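PDB 1JHS: MOG1 protein from Saccharomyces cerevisiae, which binds the GTP-bound form of the Ran GTPase Gsp1 and takes part in nuclear protein import and poly(A)+ mRNA export. Local coordinates for residues A[86-91]-A[108-114]; A[53-57]-A[142-147]. The protein carries 1 engineered substitution. Numbering follows the deposited sequence.

Interaction 1 of 2, residues A[86-91]-A[108-114]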
# COMPACT_ATOMS: atom_id res chain seq x y z
N GLY A 86 -2.39 11.81 -12.01
CA GLY A 86 -2.88 13.14 -12.32
C GLY A 86 -3.35 13.86 -11.07
O GLY A 86 -3.92 14.95 -11.13
N THR A 87 -3.11 13.25 -9.91
CA THR A 87 -3.50 13.86 -8.65
C THR A 87 -2.64 15.10 -8.38
O THR A 87 -1.42 15.05 -8.54
CB THR A 87 -3.31 12.88 -7.50
OG1 THR A 87 -4.20 11.77 -7.67
CG2 THR A 87 -3.60 13.56 -6.15
N THR A 88 -3.26 16.19 -7.97
CA THR A 88 -2.47 17.39 -7.64
C THR A 88 -2.52 17.72 -6.15
O THR A 88 -1.69 18.50 -5.66
CB THR A 88 -2.97 18.59 -8.42
OG1 THR A 88 -4.39 18.66 -8.29
CG2 THR A 88 -2.57 18.47 -9.91
N LYS A 89 -3.49 17.16 -5.44
CA LYS A 89 -3.59 17.37 -3.99
C LYS A 89 -4.22 16.12 -3.42
O LYS A 89 -5.14 15.54 -4.00
CB LYS A 89 -4.47 18.57 -3.63
CG LYS A 89 -4.00 19.87 -4.28
CD LYS A 89 -4.76 21.08 -3.76
CE LYS A 89 -4.20 22.35 -4.45
NZ LYS A 89 -4.71 23.55 -3.76
N TRP A 90 -3.73 15.71 -2.26
CA TRP A 90 -4.28 14.52 -1.63
C TRP A 90 -4.36 14.74 -0.14
O TRP A 90 -3.73 15.68 0.40
CB TRP A 90 -3.40 13.28 -1.93
CG TRP A 90 -1.91 13.47 -1.67
CD1 TRP A 90 -0.98 13.95 -2.55
CD2 TRP A 90 -1.19 13.16 -0.46
NE1 TRP A 90 0.27 13.96 -1.97
CE2 TRP A 90 0.17 13.48 -0.69
CE3 TRP A 90 -1.57 12.65 0.78
CZ2 TRP A 90 1.16 13.30 0.29
CZ3 TRP A 90 -0.58 12.47 1.77
CH2 TRP A 90 0.77 12.79 1.51
N GLU A 91 -5.11 13.88 0.52
CA GLU A 91 -5.20 14.00 1.97
C GLU A 91 -4.98 12.65 2.63
O GLU A 91 -5.25 11.59 2.04
CB GLU A 91 -6.55 14.59 2.39
CG GLU A 91 -7.80 13.78 2.12
CD GLU A 91 -9.07 14.54 2.59
OE1 GLU A 91 -10.17 13.96 2.55
OE2 GLU A 91 -8.95 15.73 2.98
N VAL A 108 -4.43 7.24 1.92
CA VAL A 108 -4.37 8.48 1.15
C VAL A 108 -5.45 8.53 0.08
O VAL A 108 -5.82 7.50 -0.47
CB VAL A 108 -2.98 8.56 0.48
CG1 VAL A 108 -2.93 9.67 -0.58
CG2 VAL A 108 -1.91 8.81 1.58
N MET A 109 -5.95 9.73 -0.21
CA MET A 109 -6.99 9.88 -1.21
C MET A 109 -6.83 11.21 -1.92
O MET A 109 -6.57 12.24 -1.28
CB MET A 109 -8.37 9.84 -0.54
CG MET A 109 -9.56 9.78 -1.50
SD MET A 109 -11.12 9.78 -0.53
CE MET A 109 -10.88 11.25 0.33
N GLU A 110 -6.97 11.17 -3.23
CA GLU A 110 -6.88 12.38 -4.05
C GLU A 110 -8.04 13.29 -3.68
O GLU A 110 -9.15 12.81 -3.42
CB GLU A 110 -7.03 12.01 -5.54
CG GLU A 110 -7.52 13.16 -6.44
CD GLU A 110 -7.64 12.74 -7.89
OE1 GLU A 110 -6.60 12.37 -8.46
OE2 GLU A 110 -8.77 12.78 -8.45
N VAL A 111 -7.80 14.60 -3.62
CA VAL A 111 -8.89 15.54 -3.40
C VAL A 111 -8.93 16.52 -4.57
O VAL A 111 -9.91 17.22 -4.78
CB VAL A 111 -8.80 16.29 -2.03
CG1 VAL A 111 -9.02 15.30 -0.90
CG2 VAL A 111 -7.47 17.04 -1.89
N ALA A 112 -7.85 16.55 -5.36
CA ALA A 112 -7.80 17.41 -6.54
C ALA A 112 -6.92 16.80 -7.62
O ALA A 112 -5.92 16.12 -7.31
CB ALA A 112 -7.28 18.81 -6.18
N ASN A 113 -7.30 16.98 -8.89
CA ASN A 113 -6.46 16.46 -9.96
C ASN A 113 -6.22 17.55 -11.00
O ASN A 113 -6.84 18.62 -10.95
CB ASN A 113 -7.05 15.18 -10.59
CG ASN A 113 -8.43 15.36 -11.16
OD1 ASN A 113 -8.71 16.31 -11.91
ND2 ASN A 113 -9.32 14.42 -10.85
N LYS A 114 -5.30 17.31 -11.94
CA LYS A 114 -4.97 18.33 -12.94
C LYS A 114 -6.07 18.74 -13.90
O LYS A 114 -5.96 19.79 -14.56
CB LYS A 114 -3.73 17.90 -13.75
CG LYS A 114 -3.93 16.65 -14.60
CD LYS A 114 -2.71 16.38 -15.51
CE LYS A 114 -2.33 17.63 -16.32
NZ LYS A 114 -1.04 17.50 -17.09
O HOH W 1 -5.30 21.16 -9.58

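Interaction 2 of 2, residues A[53-57]-A[142-147]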
# COMPACT_ATOMS: atom_id res chain seq x y z
N THR A 53 -12.91 -7.93 -3.66
CA THR A 53 -12.16 -8.79 -4.58
C THR A 53 -11.30 -8.01 -5.57
O THR A 53 -10.78 -8.60 -6.50
CB THR A 53 -13.07 -9.75 -5.44
OG1 THR A 53 -13.84 -8.99 -6.38
CG2 THR A 53 -14.03 -10.54 -4.56
N ASN A 54 -11.13 -6.70 -5.36
CA ASN A 54 -10.37 -5.91 -6.32
C ASN A 54 -9.15 -5.15 -5.81
O ASN A 54 -8.62 -4.32 -6.53
CB ASN A 54 -11.31 -4.93 -7.05
CG ASN A 54 -11.91 -3.88 -6.12
OD1 ASN A 54 -11.67 -3.91 -4.92
ND2 ASN A 54 -12.71 -2.95 -6.68
N GLU A 55 -8.68 -5.44 -4.60
CA GLU A 55 -7.49 -4.74 -4.08
C GLU A 55 -6.20 -5.31 -4.68
O GLU A 55 -6.17 -6.44 -5.13
CB GLU A 55 -7.40 -4.86 -2.55
CG GLU A 55 -8.64 -4.36 -1.80
CD GLU A 55 -9.69 -5.45 -1.64
OE1 GLU A 55 -9.45 -6.58 -2.14
OE2 GLU A 55 -10.73 -5.20 -1.01
N SER A 56 -5.14 -4.51 -4.69
CA SER A 56 -3.85 -4.98 -5.20
C SER A 56 -2.79 -4.42 -4.27
O SER A 56 -2.95 -3.34 -3.68
CB SER A 56 -3.61 -4.53 -6.65
OG SER A 56 -3.83 -3.15 -6.82
N ILE A 57 -1.71 -5.16 -4.15
CA ILE A 57 -0.62 -4.83 -3.25
C ILE A 57 0.72 -4.78 -4.00
O ILE A 57 1.05 -5.72 -4.72
CB ILE A 57 -0.48 -5.91 -2.13
CG1 ILE A 57 -1.80 -6.02 -1.34
CG2 ILE A 57 0.72 -5.58 -1.22
CD1 ILE A 57 -1.86 -7.26 -0.36
N ILE A 142 5.23 0.26 0.46
CA ILE A 142 4.19 -0.74 0.26
C ILE A 142 2.91 0.03 -0.07
O ILE A 142 2.53 0.92 0.70
CB ILE A 142 3.94 -1.60 1.53
CG1 ILE A 142 5.22 -2.34 1.94
CG2 ILE A 142 2.85 -2.65 1.25
CD1 ILE A 142 5.05 -3.37 3.11
N SER A 143 2.29 -0.27 -1.22
CA SER A 143 1.04 0.41 -1.58
C SER A 143 -0.07 -0.61 -1.78
O SER A 143 0.16 -1.70 -2.30
CB SER A 143 1.20 1.28 -2.86
OG SER A 143 1.83 0.61 -3.95
N ILE A 144 -1.27 -0.26 -1.30
CA ILE A 144 -2.41 -1.15 -1.46
C ILE A 144 -3.50 -0.29 -2.06
O ILE A 144 -3.95 0.67 -1.45
CB ILE A 144 -2.89 -1.74 -0.10
CG1 ILE A 144 -1.73 -2.49 0.59
CG2 ILE A 144 -4.08 -2.72 -0.37
CD1 ILE A 144 -2.09 -3.14 1.98
N ASN A 145 -3.92 -0.65 -3.28
CA ASN A 145 -4.95 0.10 -3.99
C ASN A 145 -6.34 -0.43 -3.67
O ASN A 145 -6.56 -1.64 -3.70
CB ASN A 145 -4.70 0.00 -5.49
CG ASN A 145 -3.32 0.42 -5.84
OD1 ASN A 145 -2.94 1.59 -5.67
ND2 ASN A 145 -2.51 -0.53 -6.33
N VAL A 146 -7.27 0.48 -3.37
CA VAL A 146 -8.63 0.14 -3.05
C VAL A 146 -9.62 0.93 -3.93
O VAL A 146 -9.98 2.06 -3.60
CB VAL A 146 -8.94 0.46 -1.55
CG1 VAL A 146 -10.25 -0.23 -1.12
CG2 VAL A 146 -7.73 0.04 -0.67
N PRO A 147 -10.05 0.34 -5.06
CA PRO A 147 -10.99 1.04 -5.95
C PRO A 147 -12.33 1.01 -5.21
O PRO A 147 -12.90 -0.07 -5.01
CB PRO A 147 -11.00 0.17 -7.23
CG PRO A 147 -9.63 -0.62 -7.14
CD PRO A 147 -9.55 -0.91 -5.66
O HOH W 2 -15.07 -1.17 -5.94

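Interaction 1 of 2, residues A[86-91]-A[108-114]
V108 opens the pairing on the side covered by helix 70-83: its CG1 lies 3.5 Å from CE3 of W90, whose NE1 is hydrogen-bonded to E79 of that helix. M109 and E91 then form a hydrogen-bonded antiparallel pair, with E91 N to M109 O at 2.8 Å and M109 N to E91 O at 3.0 Å. E110 lies opposite W90 in a non-hydrogen-bonded pair, their side chains diverging, and the E110 carboxylate reaches along the strands so that OE1 accepts from T87 OG1 at 2.6 Å and OE2 from N113 ND2 at 3.0 Å. These are the open ends of a beta hairpin, strands 87-99 and 103-113, at one margin of the large antiparallel sheet. Here both strands bulge. V111 N (2.8 Å) and A112 N (3.2 Å) both donate to K89 O, a classic beta bulge at the corner of the second strand; A112 O accepts from T88 N (2.7 Å) and K89 N (3.2 Å), a second classic bulge on the partner. N113 pairs with T87, CA to CA 4.2 Å, and a water joins N113 O to T88 OG1. K114 N hydrogen-bonds to G86 O (2.9 Å), where G86, with positive phi, ends helix 70-83 in a Schellman motif.

Interaction 2 of 2, residues A[53-57]-A[142-147]
I57, S56 and N54 lose the most surface to this contact. I57 forms a non-hydrogen-bonded antiparallel pair with I144. Its CG1 packs 4.0 Å from I144 CG1 and its CG2 lies 4.4 Å from I142 CG2, on the sheet face covered by M175 and V168 of helix 163-178. S56 pairs with N145 on the other face: N145 N donates to S56 O at 2.9 Å, while the return bond from S56 N to N145 O is weak (3.4 Å). The side chains repeat the link, N145 ND2 donating to S56 OG (3.0 Å). This is where strand 56-63 begins beside strand 138-147, central neighbours in the large antiparallel sheet. Before residue 56 the two segments separate (N54 CA to P147 CA 7.0 Å), and N54 spans the gap: ND2 makes a weak 3.3 Å bond to P147 O, and a water bridges the same ND2 (3.0 Å) and P147 O (2.6 Å). R164 of that helix hydrogen-bonds to N54 OD1 and P147 O and forms a salt bridge with E55, whose OE1 is hydrogen-bonded to N39. Apolar packing thus holds the helix-covered face and the S56-N145 amide-hydroxyl bond the other; beyond the backbone pairing, N54 and R164 take over the link to P147.

Both contacts are antiparallel pairings in the same large sheet, but they hold different strands: interaction 1 the hairpin 87-99/103-113 at its margin, interaction 2 the inner neighbours 56-63 and 138-147. Their centres are about 17 Å apart and their nearest atoms about 7 Å, without touching. Interaction 2 is mostly buried and lies nearer the middle of the chain, whereas interaction 1 is only partly buried. The 84 residues between the segments of interaction 2 include that whole hairpin. The marginal contact relies on many backbone bonds through two bulges and adds a carboxylate, E110, bonded to T87 and N113; the inner one has two backbone bonds, one of them weak, with isoleucine packing on one face and asparagine side-chain bonds.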